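Local coordinates for protein angel homolog 2 (Homo sapiens, PDB 6RW0) that belongs to the CCR4 family of deadenylases, acts as a 2',3'-cyclic phosphatase and probably binds the 3' untranslated regions of mRNA, at residues S53-N58 / K91-F96; V156-P161 / L210-A215; I163-R168 / I281-L286. One frame throughout, in Å; residues are numbered along the deposited sequence.

Contact 1 (S53-N58 / K91-F96); sequences SVMSYN and KEIKHF
Met55 overlaps Phe96 with the methyl at its tip. CE lies 3.6 Å from Phe96 CD2 and almost as near to Phe96 CB, so it bears obliquely on the inner part of the ring where the aromatic group joins its stalk. The two side chains cross at about a right angle. Met55 runs extended from the strand as far as SD, and a bend about the last torsion (chi3 -84°) swings CE to Phe96. SD itself is left beside Ile93, 4.3 Å from its CG1. Two residues further along the strand, Tyr57 makes the polar half of the contact. Its hydroxyl OH donates a short hydrogen bond of 2.6 Å to Glu92 OE1, which receives it on the syn lone pair, the side of the other carboxylate oxygen. OE1 sits near the plane of the phenol ring at its edge, whereas the carboxylate stands almost perpendicular to that ring (89°).

Strand 49-58 is an inner strand of one sheet of the DNase I-like fold, and helix 82-96 covers the outer face of that sheet. The two short segments run nearly antiparallel, at 163°, with their axes 10.7 Å apart at closest approach. Leu422 of the neighbouring strand 421-428 touches both Met55 and Phe96, and Leu101 of strand 100-107 touches Met55 and Ile93, which extends the apolar layer beneath the helix. A phenylalanine in place of Tyr57 has no hydroxyl to offer, and without this donor at OE1 the carboxylate of Glu92 would probably be freer to turn. The contact thus joins helix to sheet by apolar contacts of the Met55 thioether and by one directed phenol-carboxylate bond, which would probably stabilise negative charge on Glu92.

Contact 2 (V156-P161 / L210-A215); sequences VEFFRP and LAMLLA
Met212 leaves helix 203-220 pointing at segment 156-161, and its first side-chain carbon already touches Phe158: CB lies 3.8 Å from Phe158 CD1 and about as far from CE1. On the strand side the same CB approaches Val156 CG1 at 4.4 Å. CG stands anti to the carbonyl carbon (chi1 -69°) and carries the chain on toward the loop. SD then comes within 4.0 Å of Phe158 CD1 and 5.2 Å of the ring centroid, 67° off the ring normal, an oblique Met-aromatic contact. A bend at chi3 (82°) turns the methyl to the loop backbone, where CE meets Glu157 O at 3.5 Å and Phe158 CA at 3.7 Å, with Arg160 CG a little further away. Phe158 and Met212 slide past each other in opposite directions, the methyl ending at the backbone of Phe158 and the ring at the backbone N of Leu213.

In this DNase I-like domain helix 203-220 here packs against the end of strand 148-157, just as the chain leaves the sheet for a loop. No hydrogen bond joins the two segments. Leu213, the next residue on the helix, continues the apolar seam: its CB lies 4.3 Å from Phe158 CZ, while CD1 meets Val156 CG2. Thr194 of strand 189-195 touches both Phe158 and Leu213, and the guanidinium of Arg160 turns to Asp162, with which it forms a salt bridge.

Contact 3 (I163-R168 / I281-L286); sequences ISLLDR and IWPPNL
Ile163 sends three carbons to three residues of segment 281-286. CG2 packs on the pyrrolidine ring of Pro283, 3.7 Å from CG, the two side chains crossing obliquely. The side chains of Ile163 and Asn285 reach toward each other tip to tip, Ile163 CG1 lying 3.5 Å from Asn285 ND2. The terminal CD1 of Ile163 rests 3.7 Å from Leu286 CA, close also to that residue's backbone N. Beside it, Leu166 and Leu286 cross at about a right angle with their CD1 atoms 3.7 Å apart. Leu165 CD2 reaches Trp282 at CB, 3.9 Å away, and lies equally near the carbonyl oxygen of Ile281.

Both sides are loops that turn sharply. Leu166 is the centre of an inverse gamma turn, and residues 284-286 form a short 3-10 turn, which brings Asn285 and Leu286 round to the same isoleucine. Asn285 CG lies between its backbone N and carbonyl carbon (chi1 66°), which sets CG beside Ile163 CG1; ND2 makes a weak hydrogen bond to Asp162 O. Further out, Leu286 CD2 sits 3.5 Å above one face of the Trp282 indole, toward its rim. The indole in turn is held by a hydrogen bond from NE1 to Ile288 O and packs on Thr208 and Ala211 of helix 203-220.

How the contacts relate
Contact 1 closes before the others open, whereas contacts 2 and 3 interleave: segments 156-161 and 163-168 follow each other in the chain, then 210-215 and 281-286. Contact 1 lies on the opposite side of the chain's centre, its centre 26 Å from contact 2 and 35 Å from contact 3, and belongs to the sheet containing strand 49-58. Contact 2 lies at the edge of the second sheet and contact 3 beyond it, between loops, their centres 10 Å apart. Arg160 N probably hydrogen-bonds to Leu166 O across 3.0 Å, joining them directly. Helix 203-220 touches both contacts, so the strand end and the loop 281-286 meet on one helix, far from contact 1.

Contact 1 (S53-N58 / K91-F96)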
ATOM      1  N   SER A  53     -14.780  -5.364  -4.907  1.00 18.77           N
ATOM      2  CA  SER A  53     -14.170  -4.068  -4.667  1.00 16.42           C
ATOM      3  C   SER A  53     -13.099  -4.152  -3.587  1.00 16.17           C
ATOM      4  O   SER A  53     -13.147  -5.011  -2.697  1.00 17.16           O
ATOM      5  CB  SER A  53     -15.226  -3.037  -4.264  1.00 18.06           C
ATOM      6  OG  SER A  53     -15.936  -3.471  -3.113  1.00 19.19           O
ATOM      7  N   VAL A  54     -12.126  -3.246  -3.692  1.00 17.58           N
ATOM      8  CA  VAL A  54     -10.965  -3.186  -2.813  1.00 16.30           C
ATOM      9  C   VAL A  54     -10.742  -1.744  -2.392  1.00 17.04           C
ATOM     10  O   VAL A  54     -10.668  -0.848  -3.244  1.00 17.94           O
ATOM     11  CB  VAL A  54      -9.685  -3.703  -3.501  1.00 17.29           C
ATOM     12  CG1 VAL A  54      -8.482  -3.606  -2.541  1.00 18.28           C
ATOM     13  CG2 VAL A  54      -9.850  -5.110  -4.003  1.00 18.15           C
ATOM     14  N   MET A  55     -10.584  -1.552  -1.099  1.00 16.48           N
ATOM     15  CA  MET A  55     -10.268  -0.240  -0.515  1.00 15.67           C
ATOM     16  C   MET A  55      -8.873  -0.310   0.116  1.00 18.47           C
ATOM     17  O   MET A  55      -8.637  -1.266   0.828  1.00 19.95           O
ATOM     18  CB  MET A  55     -11.273   0.126   0.570  1.00 18.68           C
ATOM     19  CG  MET A  55     -10.885   1.388   1.290  1.00 20.36           C
ATOM     20  SD  MET A  55     -12.036   1.802   2.606  1.00 26.20           S
ATOM     21  CE  MET A  55     -13.284   2.646   1.655  1.00 35.36           C
ATOM     22  N   SER A  56      -7.988   0.640  -0.173  1.00 16.18           N
ATOM     23  CA  SER A  56      -6.653   0.755   0.457  1.00 15.28           C
ATOM     24  C   SER A  56      -6.678   2.056   1.256  1.00 13.98           C
ATOM     25  O   SER A  56      -6.967   3.065   0.662  1.00 15.87           O
ATOM     26  CB  SER A  56      -5.543   0.736  -0.543  1.00 17.86           C
ATOM     27  OG  SER A  56      -4.299   0.728   0.119  1.00 19.14           O
ATOM     28  N   TYR A  57      -6.420   2.022   2.552  1.00 14.37           N
ATOM     29  CA  TYR A  57      -6.546   3.236   3.376  1.00 14.85           C
ATOM     30  C   TYR A  57      -5.496   3.248   4.489  1.00 13.47           C
ATOM     31  O   TYR A  57      -5.549   2.375   5.325  1.00 13.73           O
ATOM     32  CB  TYR A  57      -7.954   3.262   3.977  1.00 14.38           C
ATOM     33  CG  TYR A  57      -8.446   4.577   4.527  1.00 14.86           C
ATOM     34  CD1 TYR A  57      -7.726   5.743   4.378  1.00 14.43           C
ATOM     35  CD2 TYR A  57      -9.671   4.640   5.145  1.00 15.23           C
ATOM     36  CE1 TYR A  57      -8.208   6.945   4.864  1.00 15.78           C
ATOM     37  CE2 TYR A  57     -10.169   5.831   5.632  1.00 15.15           C
ATOM     38  CZ  TYR A  57      -9.429   6.983   5.500  1.00 15.30           C
ATOM     39  OH  TYR A  57      -9.905   8.164   5.976  1.00 17.37           O
ATOM     40  N   ASN A  58      -4.618   4.243   4.505  1.00 13.26           N
ATOM     41  CA  ASN A  58      -3.706   4.489   5.639  1.00 13.50           C
ATOM     42  C   ASN A  58      -4.543   5.375   6.575  1.00 12.30           C
ATOM     43  O   ASN A  58      -4.809   6.488   6.202  1.00 13.77           O
ATOM     44  CB  ASN A  58      -2.413   5.131   5.154  1.00 13.72           C
ATOM     45  CG  ASN A  58      -1.502   5.510   6.295  1.00 15.58           C
ATOM     46  OD1 ASN A  58      -1.960   5.803   7.371  1.00 14.81           O
ATOM     47  ND2 ASN A  58      -0.212   5.520   6.045  1.00 15.13           N
ATOM     48  N   LYS A  91     -17.336   5.319   9.646  1.00 18.63           N
ATOM     49  CA  LYS A  91     -18.444   5.738   8.796  1.00 19.33           C
ATOM     50  C   LYS A  91     -18.064   5.679   7.322  1.00 19.43           C
ATOM     51  O   LYS A  91     -18.876   5.261   6.485  1.00 20.47           O
ATOM     52  CB  LYS A  91     -18.865   7.150   9.196  1.00 24.42           C
ATOM     53  CG  LYS A  91     -19.992   7.739   8.377  1.00 36.91           C
ATOM     54  CD  LYS A  91     -20.378   9.111   8.919  1.00 47.50           C
ATOM     55  CE  LYS A  91     -21.531   9.721   8.139  1.00 55.80           C
ATOM     56  NZ  LYS A  91     -21.802  11.126   8.558  1.00 60.43           N
ATOM     57  N   GLU A  92     -16.839   6.096   6.986  1.00 19.21           N
ATOM     58  CA  GLU A  92     -16.369   6.001   5.608  1.00 20.90           C
ATOM     59  C   GLU A  92     -16.308   4.552   5.150  1.00 19.94           C
ATOM     60  O   GLU A  92     -16.697   4.221   4.026  1.00 20.99           O
ATOM     61  CB  GLU A  92     -14.949   6.539   5.498  1.00 26.55           C
ATOM     62  CG  GLU A  92     -14.736   7.982   5.406  1.00 32.01           C
ATOM     63  CD  GLU A  92     -13.259   8.248   5.213  1.00 26.54           C
ATOM     64  OE1 GLU A  92     -12.491   8.101   6.193  1.00 23.64           O
ATOM     65  OE2 GLU A  92     -12.866   8.568   4.074  1.00 25.22           O
ATOM     66  N   ILE A  93     -15.734   3.682   5.984  1.00 18.36           N
ATOM     67  CA  ILE A  93     -15.626   2.273   5.618  1.00 18.39           C
ATOM     68  C   ILE A  93     -17.010   1.682   5.400  1.00 20.31           C
ATOM     69  O   ILE A  93     -17.247   0.948   4.435  1.00 20.75           O
ATOM     70  CB  ILE A  93     -14.816   1.505   6.680  1.00 17.77           C
ATOM     71  CG1 ILE A  93     -13.356   1.971   6.646  1.00 19.11           C
ATOM     72  CG2 ILE A  93     -14.946   0.017   6.448  1.00 20.66           C
ATOM     73  CD1 ILE A  93     -12.479   1.403   7.780  1.00 20.43           C
ATOM     74  N   LYS A  94     -17.954   2.017   6.282  1.00 20.38           N
ATOM     75  CA  LYS A  94     -19.317   1.521   6.139  1.00 20.68           C
ATOM     76  C   LYS A  94     -19.955   2.049   4.864  1.00 20.41           C
ATOM     77  O   LYS A  94     -20.663   1.319   4.161  1.00 21.21           O
ATOM     78  CB  LYS A  94     -20.139   1.925   7.361  1.00 24.70           C
ATOM     79  CG  LYS A  94     -21.536   1.373   7.340  1.00 34.09           C
ATOM     80  CD  LYS A  94     -22.236   1.530   8.676  1.00 43.27           C
ATOM     81  CE  LYS A  94     -23.667   1.012   8.568  1.00 51.66           C
ATOM     82  NZ  LYS A  94     -24.117   0.284   9.787  1.00 57.13           N
ATOM     83  N   HIS A  95     -19.698   3.315   4.539  1.00 20.80           N
ATOM     84  CA  HIS A  95     -20.327   3.930   3.383  1.00 21.88           C
ATOM     85  C   HIS A  95     -19.934   3.230   2.092  1.00 21.67           C
ATOM     86  O   HIS A  95     -20.787   2.962   1.236  1.00 23.85           O
ATOM     87  CB  HIS A  95     -19.911   5.389   3.320  1.00 23.77           C
ATOM     88  CG  HIS A  95     -20.546   6.134   2.201  1.00 28.10           C
ATOM     89  ND1 HIS A  95     -19.850   6.533   1.083  1.00 30.12           N
ATOM     90  CD2 HIS A  95     -21.825   6.532   2.018  1.00 32.76           C
ATOM     91  CE1 HIS A  95     -20.670   7.177   0.270  1.00 31.85           C
ATOM     92  NE2 HIS A  95     -21.875   7.180   0.810  1.00 36.26           N
ATOM     93  N   PHE A  96     -18.643   2.952   1.917  1.00 19.40           N
ATOM     94  CA  PHE A  96     -18.182   2.349   0.675  1.00 20.91           C
ATOM     95  C   PHE A  96     -18.428   0.856   0.625  1.00 19.43           C
ATOM     96  O   PHE A  96     -18.516   0.303  -0.476  1.00 22.50           O
ATOM     97  CB  PHE A  96     -16.721   2.711   0.426  1.00 22.25           C
ATOM     98  CG  PHE A  96     -16.539   4.166   0.093  1.00 24.70           C
ATOM     99  CD1 PHE A  96     -17.080   4.694  -1.064  1.00 28.12           C
ATOM    100  CD2 PHE A  96     -15.871   5.006   0.956  1.00 29.39           C
ATOM    101  CE1 PHE A  96     -16.943   6.041  -1.360  1.00 30.98           C
ATOM    102  CE2 PHE A  96     -15.726   6.344   0.658  1.00 32.21           C
ATOM    103  CZ  PHE A  96     -16.263   6.859  -0.499  1.00 31.45           C
TER

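Contact 2 (V156-P161 / L210-A215)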
ATOM      1  N   VAL A 156       4.715 -10.980   6.415  1.00 13.58           N
ATOM      2  CA  VAL A 156       6.079 -10.685   5.995  1.00 14.34           C
ATOM      3  C   VAL A 156       6.669  -9.700   6.995  1.00 13.27           C
ATOM      4  O   VAL A 156       6.091  -8.627   7.229  1.00 15.42           O
ATOM      5  CB  VAL A 156       6.113 -10.078   4.583  1.00 16.70           C
ATOM      6  CG1 VAL A 156       7.532  -9.943   4.095  1.00 18.57           C
ATOM      7  CG2 VAL A 156       5.296 -10.913   3.600  1.00 18.05           C
ATOM      8  N   GLU A 157       7.806 -10.050   7.588  1.00 13.80           N
ATOM      9  CA  GLU A 157       8.568  -9.133   8.434  1.00 13.31           C
ATOM     10  C   GLU A 157       9.788  -8.666   7.659  1.00 14.06           C
ATOM     11  O   GLU A 157      10.610  -9.493   7.234  1.00 16.58           O
ATOM     12  CB  GLU A 157       9.017  -9.815   9.727  1.00 14.93           C
ATOM     13  CG  GLU A 157       7.864 -10.122  10.654  1.00 13.96           C
ATOM     14  CD  GLU A 157       8.261 -10.795  11.953  1.00 16.75           C
ATOM     15  OE1 GLU A 157       9.438 -11.204  12.117  1.00 19.52           O
ATOM     16  OE2 GLU A 157       7.366 -10.916  12.818  1.00 16.27           O
ATOM     17  N   PHE A 158       9.922  -7.352   7.471  1.00 13.31           N
ATOM     18  CA  PHE A 158      11.090  -6.854   6.756  1.00 12.45           C
ATOM     19  C   PHE A 158      12.317  -6.744   7.653  1.00 13.79           C
ATOM     20  O   PHE A 158      13.434  -6.635   7.135  1.00 14.31           O
ATOM     21  CB  PHE A 158      10.806  -5.506   6.081  1.00 13.93           C
ATOM     22  CG  PHE A 158       9.645  -5.528   5.099  1.00 12.99           C
ATOM     23  CD1 PHE A 158       9.458  -6.585   4.216  1.00 13.85           C
ATOM     24  CD2 PHE A 158       8.758  -4.473   5.049  1.00 14.48           C
ATOM     25  CE1 PHE A 158       8.394  -6.583   3.318  1.00 15.11           C
ATOM     26  CE2 PHE A 158       7.715  -4.469   4.162  1.00 14.44           C
ATOM     27  CZ  PHE A 158       7.522  -5.535   3.300  1.00 14.44           C
ATOM     28  N   PHE A 159      12.126  -6.820   8.950  1.00 14.08           N
ATOM     29  CA  PHE A 159      13.262  -6.761   9.891  1.00 13.64           C
ATOM     30  C   PHE A 159      13.988  -8.113   9.882  1.00 15.59           C
ATOM     31  O   PHE A 159      13.353  -9.105  10.163  1.00 18.72           O
ATOM     32  CB  PHE A 159      12.792  -6.468  11.314  1.00 15.10           C
ATOM     33  CG  PHE A 159      13.912  -6.470  12.314  1.00 17.79           C
ATOM     34  CD1 PHE A 159      14.884  -5.505  12.270  1.00 18.51           C
ATOM     35  CD2 PHE A 159      14.026  -7.479  13.243  1.00 23.50           C
ATOM     36  CE1 PHE A 159      15.937  -5.524  13.161  1.00 20.75           C
ATOM     37  CE2 PHE A 159      15.077  -7.488  14.140  1.00 26.37           C
ATOM     38  CZ  PHE A 159      16.037  -6.520  14.082  1.00 21.79           C
ATOM     39  N   ARG A 160      15.273  -8.139   9.558  1.00 16.09           N
ATOM     40  CA  ARG A 160      16.077  -9.371   9.641  1.00 17.32           C
ATOM     41  C   ARG A 160      17.220  -9.094  10.622  1.00 20.31           C
ATOM     42  O   ARG A 160      18.093  -8.365  10.276  1.00 21.89           O
ATOM     43  CB  ARG A 160      16.609  -9.763   8.265  1.00 18.72           C
ATOM     44  CG  ARG A 160      15.572 -10.408   7.364  1.00 19.53           C
ATOM     45  CD  ARG A 160      15.278 -11.834   7.757  1.00 24.20           C
ATOM     46  NE  ARG A 160      16.438 -12.691   7.608  1.00 29.53           N
ATOM     47  CZ  ARG A 160      16.681 -13.469   6.561  1.00 32.69           C
ATOM     48  NH1 ARG A 160      15.804 -13.563   5.583  1.00 32.26           N
ATOM     49  NH2 ARG A 160      17.826 -14.112   6.467  1.00 29.09           N
ATOM     50  N   PRO A 161      17.290  -9.737  11.788  1.00 22.31           N
ATOM     51  CA  PRO A 161      18.352  -9.436  12.719  1.00 25.95           C
ATOM     52  C   PRO A 161      19.714  -9.887  12.181  1.00 26.24           C
ATOM     53  O   PRO A 161      20.661  -9.392  12.650  1.00 28.85           O
ATOM     54  CB  PRO A 161      17.964 -10.178  13.997  1.00 31.62           C
ATOM     55  CG  PRO A 161      17.048 -11.261  13.555  1.00 30.69           C
ATOM     56  CD  PRO A 161      16.416 -10.799  12.254  1.00 29.59           C
ATOM     57  N   LEU A 210      10.397  -4.018  -0.674  1.00 13.11           N
ATOM     58  CA  LEU A 210       9.519  -4.349  -1.790  1.00 12.54           C
ATOM     59  C   LEU A 210       9.839  -5.728  -2.361  1.00 13.62           C
ATOM     60  O   LEU A 210       8.927  -6.523  -2.635  1.00 14.61           O
ATOM     61  CB  LEU A 210       9.632  -3.273  -2.866  1.00 13.71           C
ATOM     62  CG  LEU A 210       8.842  -3.534  -4.143  1.00 14.29           C
ATOM     63  CD1 LEU A 210       7.351  -3.557  -3.849  1.00 15.46           C
ATOM     64  CD2 LEU A 210       9.162  -2.500  -5.199  1.00 15.91           C
ATOM     65  N   ALA A 211      11.124  -6.036  -2.553  1.00 13.39           N
ATOM     66  CA  ALA A 211      11.503  -7.347  -3.077  1.00 14.62           C
ATOM     67  C   ALA A 211      11.007  -8.464  -2.166  1.00 13.98           C
ATOM     68  O   ALA A 211      10.586  -9.525  -2.643  1.00 14.81           O
ATOM     69  CB  ALA A 211      13.021  -7.420  -3.235  1.00 15.95           C
ATOM     70  N   MET A 212      11.062  -8.253  -0.850  1.00 14.24           N
ATOM     71  CA  MET A 212      10.579  -9.261   0.087  1.00 13.38           C
ATOM     72  C   MET A 212       9.076  -9.471  -0.060  1.00 13.71           C
ATOM     73  O   MET A 212       8.602 -10.611  -0.029  1.00 14.63           O
ATOM     74  CB  MET A 212      10.950  -8.851   1.510  1.00 13.45           C
ATOM     75  CG  MET A 212      12.441  -8.933   1.765  1.00 14.26           C
ATOM     76  SD  MET A 212      12.986  -8.088   3.267  1.00 19.99           S
ATOM     77  CE  MET A 212      12.633  -9.286   4.427  1.00 20.66           C
ATOM     78  N   LEU A 213       8.310  -8.391  -0.219  1.00 13.67           N
ATOM     79  CA  LEU A 213       6.876  -8.546  -0.463  1.00 13.28           C
ATOM     80  C   LEU A 213       6.622  -9.264  -1.784  1.00 14.22           C
ATOM     81  O   LEU A 213       5.799 -10.186  -1.864  1.00 14.22           O
ATOM     82  CB  LEU A 213       6.185  -7.186  -0.474  1.00 13.66           C
ATOM     83  CG  LEU A 213       4.659  -7.248  -0.567  1.00 14.82           C
ATOM     84  CD1 LEU A 213       4.071  -7.843   0.702  1.00 18.68           C
ATOM     85  CD2 LEU A 213       4.104  -5.867  -0.834  1.00 17.68           C
ATOM     86  N   LEU A 214       7.324  -8.852  -2.842  1.00 13.34           N
ATOM     87  CA  LEU A 214       7.139  -9.487  -4.145  1.00 13.82           C
ATOM     88  C   LEU A 214       7.498 -10.968  -4.103  1.00 13.77           C
ATOM     89  O   LEU A 214       6.829 -11.792  -4.745  1.00 15.45           O
ATOM     90  CB  LEU A 214       7.951  -8.762  -5.218  1.00 13.57           C
ATOM     91  CG  LEU A 214       7.507  -7.338  -5.538  1.00 15.27           C
ATOM     92  CD1 LEU A 214       8.476  -6.713  -6.532  1.00 17.47           C
ATOM     93  CD2 LEU A 214       6.080  -7.262  -6.074  1.00 17.31           C
ATOM     94  N   ALA A 215       8.548 -11.339  -3.363  1.00 13.58           N
ATOM     95  CA  ALA A 215       8.894 -12.753  -3.242  1.00 13.94           C
ATOM     96  C   ALA A 215       7.792 -13.533  -2.536  1.00 14.18           C
ATOM     97  O   ALA A 215       7.466 -14.650  -2.934  1.00 14.74           O
ATOM     98  CB  ALA A 215      10.220 -12.912  -2.502  1.00 16.51           C
TER

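Contact 3 (I163-R168 / I281-L286)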
ATOM      1  N   ILE A 163      20.816  -9.510   9.075  1.00 18.42           N
ATOM      2  CA  ILE A 163      21.165  -8.729   7.887  1.00 17.93           C
ATOM      3  C   ILE A 163      21.149  -7.260   8.287  1.00 18.18           C
ATOM      4  O   ILE A 163      20.076  -6.684   8.499  1.00 18.28           O
ATOM      5  CB  ILE A 163      20.193  -8.997   6.730  1.00 18.04           C
ATOM      6  CG1 ILE A 163      20.255 -10.488   6.374  1.00 22.04           C
ATOM      7  CG2 ILE A 163      20.514  -8.121   5.537  1.00 19.85           C
ATOM      8  CD1 ILE A 163      19.194 -10.928   5.421  1.00 24.63           C
ATOM      9  N   SER A 164      22.332  -6.650   8.394  1.00 19.78           N
ATOM     10  CA  SER A 164      22.404  -5.292   8.926  1.00 20.03           C
ATOM     11  C   SER A 164      21.576  -4.307   8.114  1.00 16.47           C
ATOM     12  O   SER A 164      21.017  -3.359   8.675  1.00 18.70           O
ATOM     13  CB  SER A 164      23.859  -4.842   9.013  1.00 22.12           C
ATOM     14  OG  SER A 164      24.528  -5.565  10.035  1.00 27.14           O
ATOM     15  N   LEU A 165      21.468  -4.513   6.804  1.00 17.19           N
ATOM     16  CA  LEU A 165      20.682  -3.612   5.974  1.00 15.81           C
ATOM     17  C   LEU A 165      19.250  -3.503   6.466  1.00 17.02           C
ATOM     18  O   LEU A 165      18.649  -2.419   6.434  1.00 17.14           O
ATOM     19  CB  LEU A 165      20.679  -4.153   4.542  1.00 16.96           C
ATOM     20  CG  LEU A 165      19.739  -3.499   3.542  1.00 16.25           C
ATOM     21  CD1 LEU A 165      20.140  -2.053   3.302  1.00 19.91           C
ATOM     22  CD2 LEU A 165      19.718  -4.235   2.208  1.00 18.45           C
ATOM     23  N   LEU A 166      18.673  -4.624   6.875  1.00 15.46           N
ATOM     24  CA  LEU A 166      17.239  -4.732   7.123  1.00 14.08           C
ATOM     25  C   LEU A 166      16.938  -4.542   8.607  1.00 14.67           C
ATOM     26  O   LEU A 166      16.407  -5.415   9.288  1.00 15.61           O
ATOM     27  CB  LEU A 166      16.727  -6.068   6.603  1.00 13.92           C
ATOM     28  CG  LEU A 166      16.660  -6.122   5.076  1.00 14.99           C
ATOM     29  CD1 LEU A 166      16.437  -7.555   4.604  1.00 16.95           C
ATOM     30  CD2 LEU A 166      15.577  -5.211   4.497  1.00 16.41           C
ATOM     31  N   ASP A 167      17.252  -3.339   9.089  1.00 14.37           N
ATOM     32  CA  ASP A 167      17.132  -3.021  10.503  1.00 15.37           C
ATOM     33  C   ASP A 167      15.855  -2.262  10.847  1.00 15.96           C
ATOM     34  O   ASP A 167      15.736  -1.758  11.970  1.00 18.50           O
ATOM     35  CB  ASP A 167      18.367  -2.247  10.986  1.00 17.10           C
ATOM     36  CG  ASP A 167      18.573  -0.921  10.259  1.00 19.27           C
ATOM     37  OD1 ASP A 167      17.692  -0.487   9.498  1.00 19.37           O
ATOM     38  OD2 ASP A 167      19.646  -0.303  10.456  1.00 20.37           O
ATOM     39  N   ARG A 168      14.891  -2.194   9.935  1.00 14.31           N
ATOM     40  CA  ARG A 168      13.665  -1.436  10.148  1.00 13.78           C
ATOM     41  C   ARG A 168      12.468  -2.363  10.362  1.00 15.42           C
ATOM     42  O   ARG A 168      12.446  -3.503   9.884  1.00 15.82           O
ATOM     43  CB  ARG A 168      13.420  -0.505   8.955  1.00 14.97           C
ATOM     44  CG  ARG A 168      14.562   0.497   8.695  1.00 16.82           C
ATOM     45  CD  ARG A 168      14.836   1.330   9.916  1.00 19.72           C
ATOM     46  NE  ARG A 168      15.161   2.735   9.660  1.00 22.85           N
ATOM     47  CZ  ARG A 168      16.363   3.169   9.289  1.00 20.98           C
ATOM     48  NH1 ARG A 168      17.352   2.306   9.098  1.00 22.23           N
ATOM     49  NH2 ARG A 168      16.582   4.466   9.113  1.00 24.77           N
ATOM     50  N   ILE A 281      21.722  -5.121  -4.526  1.00 19.43           N
ATOM     51  CA  ILE A 281      21.241  -4.170  -3.529  1.00 17.22           C
ATOM     52  C   ILE A 281      21.332  -4.767  -2.135  1.00 17.84           C
ATOM     53  O   ILE A 281      21.674  -4.073  -1.169  1.00 19.65           O
ATOM     54  CB  ILE A 281      19.807  -3.734  -3.867  1.00 17.63           C
ATOM     55  CG1 ILE A 281      19.778  -2.965  -5.193  1.00 20.83           C
ATOM     56  CG2 ILE A 281      19.215  -2.897  -2.730  1.00 17.70           C
ATOM     57  CD1 ILE A 281      18.363  -2.637  -5.686  1.00 23.45           C
ATOM     58  N   TRP A 282      20.991  -6.040  -2.015  1.00 17.48           N
ATOM     59  CA  TRP A 282      20.895  -6.762  -0.727  1.00 17.88           C
ATOM     60  C   TRP A 282      21.797  -7.990  -0.761  1.00 17.20           C
ATOM     61  O   TRP A 282      22.107  -8.450  -1.838  1.00 18.40           O
ATOM     62  CB  TRP A 282      19.423  -7.118  -0.456  1.00 17.39           C
ATOM     63  CG  TRP A 282      18.805  -8.028  -1.469  1.00 16.66           C
ATOM     64  CD1 TRP A 282      18.993  -9.369  -1.605  1.00 17.72           C
ATOM     65  CD2 TRP A 282      17.881  -7.651  -2.494  1.00 16.21           C
ATOM     66  NE1 TRP A 282      18.257  -9.845  -2.647  1.00 18.63           N
ATOM     67  CE2 TRP A 282      17.570  -8.818  -3.218  1.00 17.38           C
ATOM     68  CE3 TRP A 282      17.294  -6.445  -2.869  1.00 15.63           C
ATOM     69  CZ2 TRP A 282      16.690  -8.806  -4.286  1.00 18.92           C
ATOM     70  CZ3 TRP A 282      16.425  -6.436  -3.929  1.00 17.65           C
ATOM     71  CH2 TRP A 282      16.137  -7.602  -4.629  1.00 19.51           C
ATOM     72  N   PRO A 283      22.253  -8.499   0.388  1.00 17.99           N
ATOM     73  CA  PRO A 283      23.174  -9.612   0.382  1.00 18.87           C
ATOM     74  C   PRO A 283      22.571 -10.989   0.062  1.00 20.65           C
ATOM     75  O   PRO A 283      21.421 -11.166   0.179  1.00 19.73           O
ATOM     76  CB  PRO A 283      23.766  -9.580   1.794  1.00 21.41           C
ATOM     77  CG  PRO A 283      22.672  -9.022   2.631  1.00 22.39           C
ATOM     78  CD  PRO A 283      22.043  -7.978   1.741  1.00 20.29           C
ATOM     79  N   PRO A 284      23.403 -11.988  -0.286  1.00 21.20           N
ATOM     80  CA  PRO A 284      22.919 -13.326  -0.592  1.00 22.27           C
ATOM     81  C   PRO A 284      22.195 -14.048   0.549  1.00 20.13           C
ATOM     82  O   PRO A 284      21.374 -14.848   0.262  1.00 20.55           O
ATOM     83  CB  PRO A 284      24.158 -14.156  -0.950  1.00 25.24           C
ATOM     84  CG  PRO A 284      25.325 -13.227  -0.910  1.00 29.07           C
ATOM     85  CD  PRO A 284      24.843 -11.855  -0.514  1.00 24.79           C
ATOM     86  N   ASN A 285      22.436 -13.694   1.814  1.00 20.35           N
ATOM     87  CA  ASN A 285      21.769 -14.361   2.958  1.00 20.58           C
ATOM     88  C   ASN A 285      20.285 -13.964   3.077  1.00 18.92           C
ATOM     89  O   ASN A 285      19.642 -14.542   3.892  1.00 20.22           O
ATOM     90  CB  ASN A 285      22.572 -14.298   4.260  1.00 24.44           C
ATOM     91  CG  ASN A 285      22.743 -12.924   4.846  1.00 29.27           C
ATOM     92  OD1 ASN A 285      22.891 -11.972   4.115  1.00 31.21           O
ATOM     93  ND2 ASN A 285      22.778 -12.850   6.160  1.00 30.86           N
ATOM     94  N   LEU A 286      19.787 -12.967   2.347  1.00 16.95           N
ATOM     95  CA  LEU A 286      18.340 -12.686   2.270  1.00 17.04           C
ATOM     96  C   LEU A 286      17.626 -13.866   1.595  1.00 16.94           C
ATOM     97  O   LEU A 286      16.510 -14.132   1.943  1.00 19.58           O
ATOM     98  CB  LEU A 286      18.084 -11.381   1.518  1.00 15.82           C
ATOM     99  CG  LEU A 286      16.624 -10.948   1.530  1.00 16.49           C
ATOM    100  CD1 LEU A 286      16.095 -10.899   2.945  1.00 18.86           C
ATOM    101  CD2 LEU A 286      16.427  -9.611   0.852  1.00 17.97           C
TER